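Local coordinates for protein cystathionine gamma-synthase (Xanthomonas oryzae pv. oryzae, PDB 6LD8) that probably makes cystathionine as a pyridoxal phosphate-dependent enzyme of the trans-sulfuration family, and may also cleave it, at residues P36-S41 with S245-F250; G102-V107 with A129-D134; E336-V341 with L370-I375. The protein carries 1 engineered substitution. All coordinates share one frame; numbering follows the deposited sequence.

Contact 1. Residues P36-S41 with S245-F250; sequences PPIVLS and SPFDAF
Ile38 and Leu40 lie along the first turn of helix 246-256, with the irregular chain of 36-41 bringing the CA of Ile38 6.5 Å from that of Phe250 and the CA of Leu40 5.7 Å from that of Pro246. The central side chain is Ile38. Its CG1 sits beside the backbone N (chi1 -43°), and the extended second torsion carries CD1 over the middle of the Phe250 ring, 3.5 Å from the centroid and 14° off the ring normal, a CH-pi contact. CG1 adds contact at the CD1 side of the ring, 3.7 Å from Phe250 CD1, while Ile38 CD1 meets the Phe247 ring more loosely and obliquely. Further along, Leu40 and Phe247 run alongside each other in the same sense, with Leu40 CD2 4.0 Å from Phe247 CB. The ring of Pro246 abuts the backbone instead: its CB comes to 3.2 Å from Val39 O, a carbonyl that accepts a hydrogen bond from Asn62. Ser245 caps the helix, its OG accepting from Asp248 N in a nearly straight bond of 3.2 Å.

Other subunits extend this packing. Ile38 and Leu40 pack on Leu40 and Ile38 of the second subunit, and Phe247 stacks on Phe247 of the third. No hydrogen bond crosses between 36-41 and 245-250, so the contact relies on apolar fit: a helix start whose Asp248 N is capped by Ser245 OG offers two aromatic side chains and a proline to the N-terminal loop where subunits of the tetramer meet.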
ATOM      1  N   PRO A  36     -13.831   2.161  -0.051  1.00 29.63           N
ATOM      2  CA  PRO A  36     -13.912   0.982  -0.928  1.00 34.93           C
ATOM      3  C   PRO A  36     -12.701   0.046  -0.755  1.00 27.97           C
ATOM      4  O   PRO A  36     -11.589   0.511  -0.606  1.00 24.76           O
ATOM      5  CB  PRO A  36     -13.927   1.638  -2.311  1.00 32.99           C
ATOM      6  CG  PRO A  36     -13.005   2.848  -2.107  1.00 35.93           C
ATOM      7  CD  PRO A  36     -13.371   3.381  -0.732  1.00 33.94           C
ATOM      8  N   PRO A  37     -12.857  -1.284  -0.681  1.00 27.94           N
ATOM      9  CA  PRO A  37     -11.695  -2.183  -0.643  1.00 31.62           C
ATOM     10  C   PRO A  37     -10.778  -2.077  -1.872  1.00 29.87           C
ATOM     11  O   PRO A  37     -11.264  -1.816  -2.969  1.00 34.43           O
ATOM     12  CB  PRO A  37     -12.345  -3.573  -0.565  1.00 33.17           C
ATOM     13  CG  PRO A  37     -13.656  -3.282   0.158  1.00 37.61           C
ATOM     14  CD  PRO A  37     -14.125  -2.007  -0.530  1.00 33.43           C
ATOM     15  N   ILE A  38      -9.466  -2.222  -1.666  1.00 24.02           N
ATOM     16  CA  ILE A  38      -8.453  -2.291  -2.751  1.00 21.87           C
ATOM     17  C   ILE A  38      -8.451  -3.719  -3.344  1.00 25.00           C
ATOM     18  O   ILE A  38      -8.032  -4.685  -2.670  1.00 23.96           O
ATOM     19  CB  ILE A  38      -7.082  -1.864  -2.240  1.00 21.68           C
ATOM     20  CG1 ILE A  38      -7.158  -0.626  -1.345  1.00 22.46           C
ATOM     21  CG2 ILE A  38      -6.146  -1.620  -3.392  1.00 20.13           C
ATOM     22  CD1 ILE A  38      -5.781  -0.083  -0.919  1.00 23.63           C
ATOM     23  N   VAL A  39      -8.954  -3.880  -4.572  1.00 22.66           N
ATOM     24  CA  VAL A  39      -8.867  -5.159  -5.339  1.00 21.23           C
ATOM     25  C   VAL A  39      -7.564  -5.182  -6.144  1.00 20.46           C
ATOM     26  O   VAL A  39      -7.517  -4.726  -7.319  1.00 21.94           O
ATOM     27  CB  VAL A  39     -10.122  -5.312  -6.189  1.00 21.73           C
ATOM     28  CG1 VAL A  39     -10.207  -6.669  -6.842  1.00 24.42           C
ATOM     29  CG2 VAL A  39     -11.344  -5.070  -5.324  1.00 22.96           C
ATOM     30  N   LEU A  40      -6.497  -5.633  -5.500  1.00 21.67           N
ATOM     31  CA  LEU A  40      -5.188  -5.827  -6.159  1.00 23.03           C
ATOM     32  C   LEU A  40      -5.253  -7.038  -7.115  1.00 24.68           C
ATOM     33  O   LEU A  40      -4.465  -7.011  -8.083  1.00 27.25           O
ATOM     34  CB  LEU A  40      -4.093  -6.040  -5.110  1.00 22.99           C
ATOM     35  CG  LEU A  40      -3.742  -4.863  -4.201  1.00 25.59           C
ATOM     36  CD1 LEU A  40      -2.487  -5.171  -3.380  1.00 27.92           C
ATOM     37  CD2 LEU A  40      -3.557  -3.561  -4.970  1.00 26.06           C
ATOM     38  N   SER A  41      -6.144  -8.024  -6.881  1.00 21.92           N
ATOM     39  CA  SER A  41      -6.147  -9.331  -7.580  1.00 23.95           C
ATOM     40  C   SER A  41      -5.880  -9.178  -9.088  1.00 22.48           C
ATOM     41  O   SER A  41      -6.627  -8.453  -9.784  1.00 20.92           O
ATOM     42  CB  SER A  41      -7.398 -10.122  -7.342  1.00 23.20           C
ATOM     43  OG  SER A  41      -7.199 -11.521  -7.701  1.00 24.86           O
ATOM     44  N   SER A 245      -2.516   0.480 -12.383  1.00 24.46           N
ATOM     45  CA  SER A 245      -2.463  -0.286 -11.117  1.00 26.83           C
ATOM     46  C   SER A 245      -3.663   0.055 -10.242  1.00 24.45           C
ATOM     47  O   SER A 245      -3.959   1.209  -9.985  1.00 21.84           O
ATOM     48  CB  SER A 245      -1.163   0.051 -10.491  1.00 26.61           C
ATOM     49  OG  SER A 245      -1.287   0.189  -9.123  1.00 33.19           O
ATOM     50  N   PRO A 246      -4.403  -0.966  -9.789  1.00 23.71           N
ATOM     51  CA  PRO A 246      -5.453  -0.798  -8.798  1.00 23.40           C
ATOM     52  C   PRO A 246      -5.019  -0.006  -7.560  1.00 22.95           C
ATOM     53  O   PRO A 246      -5.819   0.777  -7.046  1.00 24.33           O
ATOM     54  CB  PRO A 246      -5.791  -2.247  -8.444  1.00 23.63           C
ATOM     55  CG  PRO A 246      -5.555  -2.964  -9.749  1.00 24.12           C
ATOM     56  CD  PRO A 246      -4.240  -2.369 -10.190  1.00 25.19           C
ATOM     57  N   PHE A 247      -3.798  -0.188  -7.075  1.00 18.99           N
ATOM     58  CA  PHE A 247      -3.361   0.570  -5.883  1.00 19.78           C
ATOM     59  C   PHE A 247      -3.315   2.082  -6.202  1.00 20.87           C
ATOM     60  O   PHE A 247      -3.745   2.892  -5.376  1.00 20.56           O
ATOM     61  CB  PHE A 247      -2.018   0.066  -5.383  1.00 20.37           C
ATOM     62  CG  PHE A 247      -1.493   0.827  -4.209  1.00 20.21           C
ATOM     63  CD1 PHE A 247      -1.943   0.547  -2.930  1.00 21.72           C
ATOM     64  CD2 PHE A 247      -0.636   1.889  -4.397  1.00 21.51           C
ATOM     65  CE1 PHE A 247      -1.473   1.289  -1.855  1.00 22.13           C
ATOM     66  CE2 PHE A 247      -0.157   2.617  -3.314  1.00 24.71           C
ATOM     67  CZ  PHE A 247      -0.580   2.311  -2.040  1.00 21.46           C
ATOM     68  N   ASP A 248      -2.723   2.458  -7.327  1.00 20.14           N
ATOM     69  CA  ASP A 248      -2.648   3.864  -7.787  1.00 22.43           C
ATOM     70  C   ASP A 248      -4.064   4.442  -7.945  1.00 21.51           C
ATOM     71  O   ASP A 248      -4.298   5.635  -7.598  1.00 18.94           O
ATOM     72  CB  ASP A 248      -1.870   3.967  -9.088  1.00 23.46           C
ATOM     73  CG  ASP A 248      -0.370   3.870  -8.876  1.00 28.08           C
ATOM     74  OD1 ASP A 248       0.000   3.520  -7.723  1.00 32.33           O
ATOM     75  OD2 ASP A 248       0.420   4.216  -9.853  1.00 34.63           O
ATOM     76  N   ALA A 249      -5.010   3.631  -8.376  1.00 18.54           N
ATOM     77  CA  ALA A 249      -6.376   4.134  -8.548  1.00 19.38           C
ATOM     78  C   ALA A 249      -7.023   4.367  -7.170  1.00 19.47           C
ATOM     79  O   ALA A 249      -7.819   5.272  -7.027  1.00 18.89           O
ATOM     80  CB  ALA A 249      -7.149   3.165  -9.366  1.00 19.22           C
ATOM     81  N   PHE A 250      -6.736   3.523  -6.200  1.00 18.46           N
ATOM     82  CA  PHE A 250      -7.123   3.720  -4.795  1.00 19.58           C
ATOM     83  C   PHE A 250      -6.605   5.091  -4.325  1.00 20.22           C
ATOM     84  O   PHE A 250      -7.357   5.819  -3.709  1.00 18.66           O
ATOM     85  CB  PHE A 250      -6.548   2.609  -3.913  1.00 21.47           C
ATOM     86  CG  PHE A 250      -6.568   2.949  -2.461  1.00 20.14           C
ATOM     87  CD1 PHE A 250      -7.768   3.010  -1.782  1.00 22.47           C
ATOM     88  CD2 PHE A 250      -5.417   3.314  -1.817  1.00 22.85           C
ATOM     89  CE1 PHE A 250      -7.795   3.370  -0.452  1.00 22.28           C
ATOM     90  CE2 PHE A 250      -5.455   3.680  -0.480  1.00 23.96           C
ATOM     91  CZ  PHE A 250      -6.649   3.768   0.180  1.00 21.04           C
TER

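Contact 2. Residues G102-V107 with A129-D134; sequences GDTLVV and ALITAD
Leu105 and Ile131 sit at the middle of a parallel ladder in which strands 104-107 and 129-133 run in the same direction, their axes 4.6 Å apart at an angle of 23°. Five backbone hydrogen bonds tie them. Leu105 donates through N to Ala129 O at 2.7 Å and accepts through O from Ile131 N at 2.8 Å; Val107 repeats the pattern with Ile131 O and Ala133 N, and Asp103 O takes Ala129 N at the start.

The tight part lies under helix 113-124, whose Phe119 covers the buried Leu105 and Val107, and whose Asn120 and Ala123 rest on Leu130. Val107 lies roughly perpendicular to Leu130, so that Val107 CG1 rests 3.8 Å from Leu130 CD2, and CD2 also reaches Leu105 CD2 at 4.3 Å. On the reverse face Val106 CG1 meets Ala133 CB at 4.2 Å, and Ala144 of helix 138-146 lies against Val106, Ile131 and Ala133. There too Ile131 CD1 slants across Thr104 OG1 at 3.5 Å, burying a hydroxyl that has no polar partner in the model.

The solvent side follows strand 129-133, the outermost strand of the sheet within this chain. Beyond its two backbone bonds, the exposed Ala129 has only a methyl to lay against Thr104 CB. Thr132 stands at the solvent end of the face of Leu105 and Val107; it is exposed, yet its OG1, set beside the backbone N (chi1 -68°), still touches Val107 CG2 at 3.5 Å.

This is the beta-alpha-beta crossover through helix 113-124, parallel strands zipped at the sheet's edge. Backbone bonds set the register, and aliphatic branches, not polar side chains, supply the rest of the adhesion.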
ATOM      1  N   GLY A 102      -1.813   7.569 -42.800  1.00 40.88           N
ATOM      2  CA  GLY A 102      -2.637   8.342 -43.744  1.00 45.57           C
ATOM      3  C   GLY A 102      -3.543   9.356 -43.059  1.00 46.08           C
ATOM      4  O   GLY A 102      -3.927  10.293 -43.763  1.00 43.32           O
ATOM      5  N   ASP A 103      -3.873   9.208 -41.756  1.00 47.62           N
ATOM      6  CA  ASP A 103      -4.646  10.230 -40.983  1.00 38.79           C
ATOM      7  C   ASP A 103      -3.751  11.421 -40.619  1.00 32.75           C
ATOM      8  O   ASP A 103      -2.493  11.265 -40.511  1.00 30.32           O
ATOM      9  CB  ASP A 103      -5.307   9.667 -39.737  1.00 46.82           C
ATOM     10  CG  ASP A 103      -6.467   8.739 -40.023  1.00 48.11           C
ATOM     11  OD1 ASP A 103      -7.041   8.865 -41.108  1.00 48.40           O
ATOM     12  OD2 ASP A 103      -6.792   7.913 -39.134  1.00 50.79           O
ATOM     13  N   THR A 104      -4.336  12.627 -40.515  1.00 34.49           N
ATOM     14  CA  THR A 104      -3.546  13.759 -39.957  1.00 37.91           C
ATOM     15  C   THR A 104      -4.133  14.208 -38.613  1.00 30.54           C
ATOM     16  O   THR A 104      -5.338  14.184 -38.378  1.00 29.47           O
ATOM     17  CB  THR A 104      -3.175  14.832 -41.005  1.00 41.15           C
ATOM     18  OG1 THR A 104      -3.487  16.151 -40.547  1.00 43.86           O
ATOM     19  CG2 THR A 104      -3.804  14.575 -42.346  1.00 38.97           C
ATOM     20  N   LEU A 105      -3.223  14.549 -37.738  1.00 32.45           N
ATOM     21  CA  LEU A 105      -3.533  15.013 -36.380  1.00 32.49           C
ATOM     22  C   LEU A 105      -3.119  16.476 -36.333  1.00 30.78           C
ATOM     23  O   LEU A 105      -1.928  16.775 -36.750  1.00 27.35           O
ATOM     24  CB  LEU A 105      -2.690  14.204 -35.395  1.00 32.55           C
ATOM     25  CG  LEU A 105      -2.641  14.797 -33.988  1.00 29.47           C
ATOM     26  CD1 LEU A 105      -4.020  14.722 -33.387  1.00 29.72           C
ATOM     27  CD2 LEU A 105      -1.614  14.078 -33.125  1.00 30.51           C
ATOM     28  N   VAL A 106      -4.015  17.321 -35.822  1.00 28.32           N
ATOM     29  CA  VAL A 106      -3.663  18.740 -35.515  1.00 29.51           C
ATOM     30  C   VAL A 106      -3.344  18.847 -34.030  1.00 24.35           C
ATOM     31  O   VAL A 106      -4.192  18.455 -33.238  1.00 23.46           O
ATOM     32  CB  VAL A 106      -4.814  19.685 -35.892  1.00 27.91           C
ATOM     33  CG1 VAL A 106      -4.474  21.104 -35.520  1.00 28.03           C
ATOM     34  CG2 VAL A 106      -5.116  19.578 -37.364  1.00 34.18           C
ATOM     35  N   VAL A 107      -2.209  19.429 -33.672  1.00 28.15           N
ATOM     36  CA  VAL A 107      -1.867  19.667 -32.239  1.00 29.02           C
ATOM     37  C   VAL A 107      -1.510  21.137 -32.032  1.00 31.70           C
ATOM     38  O   VAL A 107      -1.141  21.843 -32.977  1.00 27.57           O
ATOM     39  CB  VAL A 107      -0.728  18.759 -31.742  1.00 28.78           C
ATOM     40  CG1 VAL A 107      -1.005  17.292 -32.064  1.00 29.88           C
ATOM     41  CG2 VAL A 107       0.607  19.193 -32.271  1.00 29.44           C
ATOM     42  N   ALA A 129       0.161  11.872 -40.043  1.00 30.06           N
ATOM     43  CA  ALA A 129       0.774  13.174 -40.386  1.00 33.15           C
ATOM     44  C   ALA A 129       0.395  14.173 -39.297  1.00 27.98           C
ATOM     45  O   ALA A 129      -0.754  14.113 -38.748  1.00 28.69           O
ATOM     46  CB  ALA A 129       0.333  13.647 -41.752  1.00 32.18           C
ATOM     47  N   LEU A 130       1.320  15.066 -39.022  1.00 28.04           N
ATOM     48  CA  LEU A 130       1.253  16.005 -37.876  1.00 32.15           C
ATOM     49  C   LEU A 130       1.091  17.412 -38.447  1.00 32.33           C
ATOM     50  O   LEU A 130       2.000  17.788 -39.196  1.00 32.53           O
ATOM     51  CB  LEU A 130       2.591  15.933 -37.130  1.00 33.13           C
ATOM     52  CG  LEU A 130       2.564  15.981 -35.603  1.00 34.87           C
ATOM     53  CD1 LEU A 130       3.776  16.740 -35.090  1.00 34.32           C
ATOM     54  CD2 LEU A 130       1.292  16.553 -35.039  1.00 33.36           C
ATOM     55  N   ILE A 131       0.058  18.161 -38.063  1.00 33.64           N
ATOM     56  CA  ILE A 131       0.062  19.650 -38.224  1.00 38.16           C
ATOM     57  C   ILE A 131       0.129  20.325 -36.852  1.00 36.58           C
ATOM     58  O   ILE A 131      -0.721  20.046 -36.024  1.00 34.75           O
ATOM     59  CB  ILE A 131      -1.134  20.145 -39.046  1.00 38.66           C
ATOM     60  CG1 ILE A 131      -1.093  19.564 -40.458  1.00 36.13           C
ATOM     61  CG2 ILE A 131      -1.136  21.666 -39.071  1.00 40.69           C
ATOM     62  CD1 ILE A 131      -2.452  19.408 -41.090  1.00 35.42           C
ATOM     63  N   THR A 132       1.151  21.152 -36.638  1.00 43.96           N
ATOM     64  CA  THR A 132       1.376  21.958 -35.412  1.00 46.75           C
ATOM     65  C   THR A 132       0.884  23.391 -35.717  1.00 47.01           C
ATOM     66  O   THR A 132       1.567  24.072 -36.453  1.00 48.98           O
ATOM     67  CB  THR A 132       2.826  21.785 -34.921  1.00 48.87           C
ATOM     68  OG1 THR A 132       3.105  20.464 -34.421  1.00 46.97           O
ATOM     69  CG2 THR A 132       3.160  22.720 -33.781  1.00 53.07           C
ATOM     70  N   ALA A 133      -0.287  23.769 -35.183  1.00 43.45           N
ATOM     71  CA  ALA A 133      -1.032  25.039 -35.371  1.00 44.09           C
ATOM     72  C   ALA A 133      -1.150  25.849 -34.068  1.00 48.47           C
ATOM     73  O   ALA A 133      -1.093  25.255 -32.943  1.00 39.13           O
ATOM     74  CB  ALA A 133      -2.422  24.721 -35.832  1.00 46.56           C
ATOM     75  N   ASP A 134      -1.412  27.158 -34.200  1.00 43.73           N
ATOM     76  CA  ASP A 134      -1.780  28.031 -33.057  1.00 37.61           C
ATOM     77  C   ASP A 134      -3.294  28.061 -33.022  1.00 36.64           C
ATOM     78  O   ASP A 134      -3.861  28.801 -33.791  1.00 38.17           O
ATOM     79  CB  ASP A 134      -1.187  29.442 -33.155  1.00 41.02           C
ATOM     80  CG  ASP A 134      -1.432  30.341 -31.944  1.00 40.83           C
ATOM     81  OD1 ASP A 134      -2.474  30.115 -31.220  1.00 34.86           O
ATOM     82  OD2 ASP A 134      -0.597  31.277 -31.744  1.00 36.67           O
TER

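Contact 3. Residues E336-V341 with L370-I375; sequences ESLGGV and LLRLSI. With 0JO (2-{[(E)-{3-hydroxy-2-methyl-5-[(phosphonooxy)methyl]pyridin-4-yl}methylidene]amino}prop-2-enoic acid), chain E; CYS (cysteine), chain F.
Ser374 OG is held from two directions: Gly339 N donates to it at 3.0 Å in a nearly straight bond, and the hydroxyl itself donates to a water 2.8 Å away, which in turn bonds Gly340 O. Leu338 CB packs beside the same serine, 3.7 Å from its CB. Two residues earlier, Arg372 bends at its third torsion (chi3 68°) and turns the guanidinium edge-on to the carboxylate of the bound aminoacrylate-pyridoxal phosphate adduct. NH1 bonds OXT of this ligand at 2.9 Å and NH2 its O at 3.1 Å, both almost straight, while Ser337 N adds a bent bond to that O at 2.9 Å. Leu338 CD2 covers one guanidinium face, and a water in the guanidinium plane joins NH2 to Ser337 O. This is the active site, where Arg372 grips the intermediate's carboxylate; Ser337 touches Lys209, the predicted cofactor lysine, and Tyr57 and Arg59 of the third subunit also bind the ligand. Glu336 OE2 takes a weak bond from the free cysteine's N.

Strand 370-374 runs between strands 310-315 and 344-346 and presents Arg372 and Ser374 to the loop before 344-346. Met310 touches both Leu338 and Ser374, and helix 259-277 packs against Ile375 and Val341.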
ATOM      1  N   GLU A 336       9.672  19.297 -11.105  1.00 27.54           N
ATOM      2  CA  GLU A 336       8.703  19.104 -12.192  1.00 31.54           C
ATOM      3  C   GLU A 336       7.362  18.771 -11.549  1.00 28.11           C
ATOM      4  O   GLU A 336       7.321  18.585 -10.305  1.00 26.88           O
ATOM      5  CB  GLU A 336       9.276  18.064 -13.160  1.00 35.78           C
ATOM      6  CG  GLU A 336      10.310  18.677 -14.109  1.00 46.83           C
ATOM      7  CD  GLU A 336      11.290  17.733 -14.786  1.00 53.75           C
ATOM      8  OE1 GLU A 336      12.155  18.224 -15.541  1.00 57.58           O
ATOM      9  OE2 GLU A 336      11.206  16.517 -14.532  1.00 57.20           O
ATOM     10  N   SER A 337       6.340  18.662 -12.394  1.00 25.44           N
ATOM     11  CA  SER A 337       4.936  18.350 -12.050  1.00 24.98           C
ATOM     12  C   SER A 337       4.235  19.613 -11.486  1.00 23.99           C
ATOM     13  O   SER A 337       4.819  20.734 -11.473  1.00 22.77           O
ATOM     14  CB  SER A 337       4.885  17.183 -11.100  1.00 25.90           C
ATOM     15  OG  SER A 337       3.625  16.517 -11.149  1.00 24.60           O
ATOM     16  N   LEU A 338       3.021  19.443 -10.997  1.00 21.20           N
ATOM     17  CA  LEU A 338       2.108  20.561 -10.661  1.00 21.73           C
ATOM     18  C   LEU A 338       0.849  19.933 -10.112  1.00 21.40           C
ATOM     19  O   LEU A 338       0.659  18.698 -10.293  1.00 24.12           O
ATOM     20  CB  LEU A 338       1.761  21.395 -11.903  1.00 21.43           C
ATOM     21  CG  LEU A 338       1.104  20.597 -13.030  1.00 22.62           C
ATOM     22  CD1 LEU A 338      -0.375  20.919 -13.172  1.00 21.66           C
ATOM     23  CD2 LEU A 338       1.833  20.818 -14.353  1.00 26.78           C
ATOM     24  N   GLY A 339       0.016  20.756  -9.480  1.00 21.46           N
ATOM     25  CA  GLY A 339      -1.305  20.303  -9.021  1.00 19.97           C
ATOM     26  C   GLY A 339      -1.248  19.645  -7.675  1.00 18.46           C
ATOM     27  O   GLY A 339      -2.280  19.071  -7.271  1.00 20.11           O
ATOM     28  N   GLY A 340      -0.094  19.677  -7.022  1.00 17.67           N
ATOM     29  CA  GLY A 340       0.029  19.115  -5.679  1.00 18.63           C
ATOM     30  C   GLY A 340      -0.394  20.142  -4.622  1.00 20.55           C
ATOM     31  O   GLY A 340      -0.298  21.363  -4.870  1.00 23.81           O
ATOM     32  N   VAL A 341      -0.703  19.651  -3.435  1.00 20.25           N
ATOM     33  CA  VAL A 341      -0.932  20.469  -2.228  1.00 20.71           C
ATOM     34  C   VAL A 341       0.324  21.276  -1.933  1.00 22.11           C
ATOM     35  O   VAL A 341       0.194  22.379  -1.456  1.00 19.17           O
ATOM     36  CB  VAL A 341      -1.373  19.574  -1.065  1.00 21.10           C
ATOM     37  CG1 VAL A 341      -2.694  18.951  -1.375  1.00 19.65           C
ATOM     38  CG2 VAL A 341      -0.344  18.522  -0.676  1.00 22.43           C
ATOM     39  N   LEU A 370      11.708  32.223 -18.252  1.00 47.12           N
ATOM     40  CA  LEU A 370      10.332  31.943 -17.766  1.00 48.43           C
ATOM     41  C   LEU A 370      10.395  31.003 -16.544  1.00 48.37           C
ATOM     42  O   LEU A 370      11.047  29.917 -16.632  1.00 42.69           O
ATOM     43  CB  LEU A 370       9.483  31.336 -18.890  1.00 39.48           C
ATOM     44  CG  LEU A 370       7.994  31.244 -18.567  1.00 36.89           C
ATOM     45  CD1 LEU A 370       7.348  32.617 -18.567  1.00 33.96           C
ATOM     46  CD2 LEU A 370       7.255  30.269 -19.480  1.00 37.66           C
ATOM     47  N   LEU A 371       9.710  31.418 -15.468  1.00 43.08           N
ATOM     48  CA  LEU A 371       9.427  30.637 -14.231  1.00 36.85           C
ATOM     49  C   LEU A 371       7.927  30.328 -14.160  1.00 33.89           C
ATOM     50  O   LEU A 371       7.116  31.232 -14.446  1.00 36.08           O
ATOM     51  CB  LEU A 371       9.906  31.445 -13.030  1.00 34.75           C
ATOM     52  CG  LEU A 371      11.429  31.563 -12.922  1.00 35.75           C
ATOM     53  CD1 LEU A 371      11.825  32.503 -11.805  1.00 35.64           C
ATOM     54  CD2 LEU A 371      12.089  30.198 -12.722  1.00 37.07           C
ATOM     55  N   ARG A 372       7.595  29.070 -13.855  1.00 27.59           N
ATOM     56  CA  ARG A 372       6.221  28.556 -13.699  1.00 25.11           C
ATOM     57  C   ARG A 372       6.009  28.221 -12.215  1.00 25.57           C
ATOM     58  O   ARG A 372       6.843  27.542 -11.643  1.00 28.24           O
ATOM     59  CB  ARG A 372       6.039  27.319 -14.577  1.00 22.14           C
ATOM     60  CG  ARG A 372       4.609  26.848 -14.693  1.00 26.00           C
ATOM     61  CD  ARG A 372       4.525  25.491 -15.360  1.00 27.03           C
ATOM     62  NE  ARG A 372       5.095  24.452 -14.531  1.00 27.89           N
ATOM     63  CZ  ARG A 372       5.144  23.176 -14.897  1.00 33.14           C
ATOM     64  NH1 ARG A 372       4.736  22.828 -16.106  1.00 28.59           N
ATOM     65  NH2 ARG A 372       5.604  22.248 -14.062  1.00 35.79           N
ATOM     66  N   LEU A 373       4.929  28.705 -11.625  1.00 24.67           N
ATOM     67  CA  LEU A 373       4.504  28.369 -10.257  1.00 24.35           C
ATOM     68  C   LEU A 373       3.331  27.431 -10.344  1.00 23.60           C
ATOM     69  O   LEU A 373       2.393  27.712 -11.097  1.00 22.10           O
ATOM     70  CB  LEU A 373       4.068  29.631  -9.534  1.00 24.43           C
ATOM     71  CG  LEU A 373       5.111  30.727  -9.475  1.00 25.35           C
ATOM     72  CD1 LEU A 373       4.539  31.931  -8.753  1.00 27.00           C
ATOM     73  CD2 LEU A 373       6.346  30.231  -8.779  1.00 26.39           C
ATOM     74  N   SER A 374       3.407  26.359  -9.576  1.00 23.43           N
ATOM     75  CA  SER A 374       2.220  25.580  -9.207  1.00 23.03           C
ATOM     76  C   SER A 374       1.920  25.978  -7.767  1.00 23.03           C
ATOM     77  O   SER A 374       2.701  25.604  -6.860  1.00 28.00           O
ATOM     78  CB  SER A 374       2.391  24.096  -9.390  1.00 22.05           C
ATOM     79  OG  SER A 374       1.226  23.397  -8.916  1.00 19.19           O
ATOM     80  N   ILE A 375       0.828  26.693  -7.565  1.00 23.94           N
ATOM     81  CA  ILE A 375       0.523  27.287  -6.236  1.00 22.14           C
ATOM     82  C   ILE A 375      -0.259  26.268  -5.454  1.00 19.60           C
ATOM     83  O   ILE A 375      -1.293  25.798  -5.937  1.00 19.17           O
ATOM     84  CB  ILE A 375      -0.163  28.650  -6.384  1.00 24.66           C
ATOM     85  CG1 ILE A 375       0.895  29.614  -6.926  1.00 26.43           C
ATOM     86  CG2 ILE A 375      -0.771  29.122  -5.061  1.00 24.95           C
ATOM     87  CD1 ILE A 375       0.328  30.753  -7.653  1.00 31.26           C
TER
HETATM   88  O   0JO E 501       5.469  19.361 -15.075  1.00 32.88           O
HETATM   89  C   0JO E 501       4.813  19.144 -16.100  1.00 38.63           C
HETATM   90  OXT 0JO E 501       4.568  20.032 -16.945  1.00 38.49           O
HETATM   91  CA  0JO E 501       4.411  17.780 -16.403  1.00 37.62           C
HETATM   92  CB  0JO E 501       5.229  16.687 -15.975  1.00 32.35           C
HETATM   93  N   0JO E 501       3.228  17.638 -17.151  1.00 37.45           N
HETATM   94  C4A 0JO E 501       2.621  16.545 -17.504  1.00 31.21           C
HETATM   95  C4  0JO E 501       1.468  16.594 -18.418  1.00 28.16           C
HETATM   96  C3  0JO E 501       0.845  17.845 -18.652  1.00 26.16           C
HETATM   97  O3  0JO E 501       1.282  18.977 -18.057  1.00 26.21           O
HETATM   98  C2  0JO E 501      -0.238  17.927 -19.523  1.00 25.14           C
HETATM   99  C2A 0JO E 501      -0.913  19.241 -19.782  1.00 24.42           C
HETATM  100  N1  0JO E 501      -0.682  16.835 -20.160  1.00 26.55           N
HETATM  101  C6  0JO E 501      -0.081  15.647 -19.961  1.00 23.81           C
HETATM  102  C5  0JO E 501       0.968  15.468 -19.101  1.00 24.70           C
HETATM  103  C5A 0JO E 501       1.579  14.093 -18.990  1.00 25.66           C
HETATM  104  OP4 0JO E 501       1.127  13.321 -17.846  1.00 25.09           O
HETATM  105  P   0JO E 501       2.089  12.293 -17.028  1.00 23.48           P
HETATM  106  OP3 0JO E 501       1.128  11.832 -15.935  1.00 20.79           O
HETATM  107  OP1 0JO E 501       2.372  11.147 -18.040  1.00 19.88           O
HETATM  108  OP2 0JO E 501       3.281  13.045 -16.552  1.00 17.32           O
HETATM  109  N   CYS F 502      11.516  14.830 -17.448  1.00 55.62           N
HETATM  110  CA  CYS F 502      10.107  14.336 -17.558  1.00 55.28           C
HETATM  111  C   CYS F 502       9.863  13.892 -19.006  1.00 48.54           C
HETATM  112  O   CYS F 502       8.769  13.609 -19.449  1.00 43.62           O
HETATM  113  CB  CYS F 502       9.087  15.353 -17.013  1.00 63.15           C
HETATM  114  SG  CYS F 502       8.673  16.779 -18.061  1.00 66.69           S
HETATM  115  OXT CYS F 502      10.797  13.778 -19.792  1.00 49.00           O
HETATM  116  O   HOH W   1       6.632  22.458 -11.164  1.00 23.52           O
HETATM  117  O   HOH W   2       1.583  22.179  -6.461  1.00 34.74           O

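Contacts 1 and 3 are wholly buried, whereas contact 2 is partly so, at a sheet edge that no other chain of the assembly touches. Contact 1 is covered by its own chain and by neighbouring subunits and is apolar between its segments; contact 3 has a polar network with waters and a ligand carboxylate; contact 2 is mainly backbone bonding with aliphatic cover. They hold different elements: a loop on a helix start, two strands of the seven-stranded sheet, and a strand of the five-stranded sheet with a loop. Contacts 1 and 3, about 13 Å apart at their nearest atoms, both touch the third subunit, and contact 2 lies about 15 Å from contact 3 between nearest atoms.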